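Local coordinates for alginate biosynthesis protein AlgX (Pseudomonas aeruginosa, PDB 4KNC), which takes part in the O-acetylation of the exopolysaccharide alginate and protects the polymer from degradation as it crosses the periplasm, at residues Y85-R94 against Y107-I118. Residues are numbered along the deposited sequence; the frame is centred on the assembly and turned at random.
Sequences YQPTRGLVNR and YELAKKNYLATI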
loop_
_atom_site.group_PDB
_atom_site.type_symbol
_atom_site.label_atom_id
_atom_site.label_comp_id
_atom_site.label_asym_id
_atom_site.label_seq_id
_atom_site.Cartn_x
_atom_site.Cartn_y
_atom_site.Cartn_z
ATOM N N TYR A 85 -4.462 9.000 -3.004
ATOM C CA TYR A 85 -5.511 8.601 -2.082
ATOM C C TYR A 85 -6.765 8.373 -2.914
ATOM O O TYR A 85 -7.529 9.308 -3.167
ATOM C CB TYR A 85 -5.738 9.736 -1.084
ATOM C CG TYR A 85 -6.508 9.414 0.193
ATOM C CD1 TYR A 85 -6.155 8.334 1.011
ATOM C CD2 TYR A 85 -7.557 10.233 0.611
ATOM C CE1 TYR A 85 -6.842 8.075 2.202
ATOM C CE2 TYR A 85 -8.249 9.981 1.796
ATOM C CZ TYR A 85 -7.891 8.903 2.577
ATOM O OH TYR A 85 -8.584 8.670 3.735
ATOM N N GLN A 86 -6.952 7.138 -3.373
ATOM C CA GLN A 86 -8.009 6.839 -4.345
ATOM C C GLN A 86 -9.387 7.209 -3.775
ATOM O O GLN A 86 -9.753 6.793 -2.681
ATOM C CB GLN A 86 -7.968 5.358 -4.745
ATOM C CG GLN A 86 -8.704 5.054 -6.062
ATOM C CD GLN A 86 -8.880 3.550 -6.308
ATOM O OE1 GLN A 86 -8.977 2.760 -5.362
ATOM N NE2 GLN A 86 -8.914 3.154 -7.580
ATOM N N PRO A 87 -10.139 8.036 -4.500
ATOM C CA PRO A 87 -11.431 8.490 -3.969
ATOM C C PRO A 87 -12.519 7.404 -4.033
ATOM O O PRO A 87 -12.382 6.417 -4.751
ATOM C CB PRO A 87 -11.784 9.673 -4.873
ATOM C CG PRO A 87 -11.050 9.383 -6.176
ATOM C CD PRO A 87 -9.761 8.723 -5.752
ATOM N N THR A 88 -13.595 7.585 -3.285
ATOM C CA THR A 88 -14.611 6.531 -3.213
ATOM C C THR A 88 -15.475 6.462 -4.471
ATOM O O THR A 88 -15.544 7.409 -5.262
ATOM C CB THR A 88 -15.484 6.659 -1.948
ATOM O OG1 THR A 88 -16.074 7.967 -1.890
ATOM C CG2 THR A 88 -14.632 6.428 -0.685
ATOM N N ARG A 89 -16.112 5.319 -4.666
ATOM C CA ARG A 89 -17.029 5.136 -5.774
ATOM C C ARG A 89 -18.209 6.074 -5.591
ATOM O O ARG A 89 -18.794 6.542 -6.557
ATOM C CB ARG A 89 -17.491 3.668 -5.847
ATOM C CG ARG A 89 -16.323 2.692 -6.035
ATOM C CD ARG A 89 -16.752 1.216 -5.971
ATOM N NE ARG A 89 -17.463 0.771 -7.174
ATOM C CZ ARG A 89 -18.788 0.666 -7.268
ATOM N NH1 ARG A 89 -19.561 0.983 -6.229
ATOM N NH2 ARG A 89 -19.338 0.236 -8.401
ATOM N N GLY A 90 -18.557 6.352 -4.341
ATOM C CA GLY A 90 -19.659 7.256 -4.063
ATOM C C GLY A 90 -19.324 8.692 -4.467
ATOM O O GLY A 90 -20.160 9.377 -5.066
ATOM N N LEU A 91 -18.105 9.146 -4.157
ATOM C CA LEU A 91 -17.710 10.510 -4.510
ATOM C C LEU A 91 -17.621 10.688 -6.011
ATOM O O LEU A 91 -17.986 11.734 -6.535
ATOM C CB LEU A 91 -16.377 10.899 -3.867
ATOM C CG LEU A 91 -16.440 11.168 -2.364
ATOM C CD1 LEU A 91 -15.040 11.113 -1.765
ATOM C CD2 LEU A 91 -17.106 12.509 -2.069
ATOM N N VAL A 92 -17.143 9.679 -6.723
ATOM C CA VAL A 92 -16.941 9.876 -8.157
ATOM C C VAL A 92 -18.203 9.567 -8.957
ATOM O O VAL A 92 -18.621 10.336 -9.837
ATOM C CB VAL A 92 -15.767 9.038 -8.689
ATOM C CG1 VAL A 92 -15.666 9.178 -10.190
ATOM C CG2 VAL A 92 -14.455 9.472 -8.035
ATOM N N ASN A 93 -18.813 8.432 -8.644
ATOM C CA ASN A 93 -19.962 7.962 -9.398
ATOM C C ASN A 93 -21.279 8.121 -8.643
ATOM O O ASN A 93 -22.209 7.331 -8.831
ATOM C CB ASN A 93 -19.750 6.517 -9.840
ATOM C CG ASN A 93 -18.758 6.402 -10.988
ATOM O OD1 ASN A 93 -17.690 5.787 -10.850
ATOM N ND2 ASN A 93 -19.112 6.990 -12.138
ATOM N N ARG A 94 -21.337 9.140 -7.784
ATOM C CA ARG A 94 -22.593 9.592 -7.182
ATOM C C ARG A 94 -23.819 9.455 -8.102
ATOM O O ARG A 94 -24.837 8.899 -7.698
ATOM C CB ARG A 94 -22.468 11.051 -6.733
ATOM C CG ARG A 94 -23.699 11.577 -6.008
ATOM C CD ARG A 94 -23.645 13.083 -5.820
ATOM N NE ARG A 94 -24.642 13.529 -4.853
ATOM C CZ ARG A 94 -24.904 14.803 -4.587
ATOM N NH1 ARG A 94 -24.242 15.757 -5.223
ATOM N NH2 ARG A 94 -25.825 15.120 -3.688
ATOM N N TYR A 107 -23.296 13.438 0.296
ATOM C CA TYR A 107 -22.175 13.698 -0.609
ATOM C C TYR A 107 -21.298 14.890 -0.216
ATOM O O TYR A 107 -20.067 14.805 -0.274
ATOM C CB TYR A 107 -22.674 13.864 -2.049
ATOM C CG TYR A 107 -21.631 14.424 -2.983
ATOM C CD1 TYR A 107 -20.672 13.603 -3.552
ATOM C CD2 TYR A 107 -21.615 15.771 -3.307
ATOM C CE1 TYR A 107 -19.712 14.106 -4.416
ATOM C CE2 TYR A 107 -20.650 16.295 -4.166
ATOM C CZ TYR A 107 -19.704 15.452 -4.717
ATOM O OH TYR A 107 -18.742 15.950 -5.562
ATOM N N GLU A 108 -21.917 15.996 0.189
ATOM C CA GLU A 108 -21.137 17.187 0.510
ATOM C C GLU A 108 -20.284 16.946 1.754
ATOM O O GLU A 108 -19.144 17.406 1.842
ATOM C CB GLU A 108 -22.036 18.423 0.687
ATOM C CG GLU A 108 -22.789 18.854 -0.579
ATOM C CD GLU A 108 -21.861 19.265 -1.714
ATOM O OE1 GLU A 108 -20.713 19.648 -1.426
ATOM O OE2 GLU A 108 -22.271 19.198 -2.896
ATOM N N LEU A 109 -20.831 16.200 2.709
ATOM C CA LEU A 109 -20.088 15.903 3.927
ATOM C C LEU A 109 -18.888 15.012 3.627
ATOM O O LEU A 109 -17.786 15.238 4.146
ATOM C CB LEU A 109 -20.985 15.224 4.950
ATOM C CG LEU A 109 -20.286 14.907 6.263
ATOM C CD1 LEU A 109 -19.770 16.212 6.857
ATOM C CD2 LEU A 109 -21.229 14.189 7.206
ATOM N N ALA A 110 -19.115 13.996 2.793
ATOM C CA ALA A 110 -18.051 13.094 2.373
ATOM C C ALA A 110 -16.939 13.859 1.659
ATOM O O ALA A 110 -15.763 13.688 1.965
ATOM C CB ALA A 110 -18.610 11.979 1.459
ATOM N N LYS A 111 -17.320 14.707 0.711
ATOM C CA LYS A 111 -16.354 15.477 -0.077
ATOM C C LYS A 111 -15.531 16.424 0.796
ATOM O O LYS A 111 -14.315 16.547 0.639
ATOM C CB LYS A 111 -17.079 16.262 -1.172
ATOM C CG LYS A 111 -16.192 17.289 -1.891
ATOM C CD LYS A 111 -16.976 18.051 -2.938
ATOM C CE LYS A 111 -16.114 19.151 -3.563
ATOM N NZ LYS A 111 -16.826 19.808 -4.691
ATOM N N LYS A 112 -16.216 17.084 1.718
ATOM C CA LYS A 112 -15.587 17.994 2.665
ATOM C C LYS A 112 -14.554 17.237 3.514
ATOM O O LYS A 112 -13.408 17.658 3.663
ATOM C CB LYS A 112 -16.684 18.587 3.564
ATOM C CG LYS A 112 -16.242 19.701 4.465
ATOM C CD LYS A 112 -17.202 19.900 5.629
ATOM C CE LYS A 112 -18.578 20.326 5.169
ATOM N NZ LYS A 112 -19.572 20.171 6.273
ATOM N N ASN A 113 -14.965 16.099 4.067
ATOM C CA ASN A 113 -14.051 15.316 4.897
ATOM C C ASN A 113 -12.848 14.757 4.127
ATOM O O ASN A 113 -11.707 14.785 4.606
ATOM C CB ASN A 113 -14.823 14.228 5.642
ATOM C CG ASN A 113 -15.666 14.803 6.757
ATOM O OD1 ASN A 113 -15.370 15.887 7.264
ATOM N ND2 ASN A 113 -16.720 14.101 7.133
ATOM N N TYR A 114 -13.111 14.282 2.913
ATOM C CA TYR A 114 -12.052 13.847 2.015
ATOM C C TYR A 114 -11.035 14.975 1.765
ATOM O O TYR A 114 -9.818 14.788 1.941
ATOM C CB TYR A 114 -12.661 13.357 0.697
ATOM C CG TYR A 114 -11.632 12.861 -0.297
ATOM C CD1 TYR A 114 -11.048 13.728 -1.213
ATOM C CD2 TYR A 114 -11.241 11.525 -0.314
ATOM C CE1 TYR A 114 -10.095 13.281 -2.132
ATOM C CE2 TYR A 114 -10.289 11.061 -1.228
ATOM C CZ TYR A 114 -9.723 11.948 -2.135
ATOM O OH TYR A 114 -8.780 11.506 -3.032
ATOM N N LEU A 115 -11.529 16.154 1.382
ATOM C CA LEU A 115 -10.630 17.283 1.080
ATOM C C LEU A 115 -9.794 17.695 2.288
ATOM O O LEU A 115 -8.590 17.994 2.160
ATOM C CB LEU A 115 -11.428 18.480 0.561
ATOM C CG LEU A 115 -11.948 18.305 -0.864
ATOM C CD1 LEU A 115 -12.926 19.407 -1.190
ATOM C CD2 LEU A 115 -10.782 18.290 -1.856
ATOM N N ALA A 116 -10.435 17.695 3.461
ATOM C CA ALA A 116 -9.724 17.937 4.718
ATOM C C ALA A 116 -8.578 16.934 4.915
ATOM O O ALA A 116 -7.481 17.301 5.359
ATOM C CB ALA A 116 -10.702 17.889 5.904
ATOM N N THR A 117 -8.837 15.669 4.574
ATOM C CA THR A 117 -7.811 14.628 4.686
ATOM C C THR A 117 -6.633 14.844 3.735
ATOM O O THR A 117 -5.463 14.692 4.114
ATOM C CB THR A 117 -8.437 13.227 4.445
ATOM O OG1 THR A 117 -9.397 12.966 5.472
ATOM C CG2 THR A 117 -7.383 12.130 4.454
ATOM N N ILE A 118 -6.948 15.196 2.493
ATOM C CA ILE A 118 -5.942 15.629 1.523
ATOM C C ILE A 118 -5.048 16.749 2.087
ATOM O O ILE A 118 -3.807 16.709 1.977
ATOM C CB ILE A 118 -6.632 16.149 0.239
ATOM C CG1 ILE A 118 -7.379 15.011 -0.465
ATOM C CG2 ILE A 118 -5.629 16.784 -0.692
ATOM C CD1 ILE A 118 -6.511 13.793 -0.762
#
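Tyr85 meets Ile118 and Leu91 meets Tyr107 as residues 85-94 run along helix 107-118; the short helix 89-93 crosses it at -110°, with the axes 10.1 Å apart at their closest. Leu91 is a knob in a hole made by Tyr107, Ala110, Lys111 and Tyr114. Leu91 CD2 reaches the helix backbone, 3.6 Å from Lys111 N, while CD1 leans on the Tyr114 ring. At its far end, Tyr114 OH donates to Tyr85 O at 2.5 Å, and that oxygen lies in the plane of the Tyr114 ring. The CG of Tyr114 stands anti to the backbone N (chi1 -179°), which carries the ring across to the end of strand 80-85. There the Tyr85 and Tyr114 rings are near parallel but slid apart, with centroids separated by 5.4 Å. Thr117 CG2 packs 3.5 Å from Tyr85 CE2, and Ile118 CD1 touches the same ring.

The parallel sheet here belongs to the SGNH hydrolase-like domain, and strand 80-85 is at its edge. Gln86 follows that strand and turns its CB away from the helix; its side chain lies about 6 Å from that of His150, the probable proton acceptor, and its NE2 bonds to Asn244 OD1. Thr88 then N-caps helix 89-93, its OG1 accepting from Leu91 N.

At the other end, the extended Arg94 chain lays Arg94 CD over one face of Tyr107, a CH-pi contact 4.0 Å from the ring centroid. The guanidinium, 12° from the ring plane, is displaced over Tyr107 CB, with Arg94 NH1 3.3 Å from Tyr107 CD2. NH1 also salt-bridges Asp136.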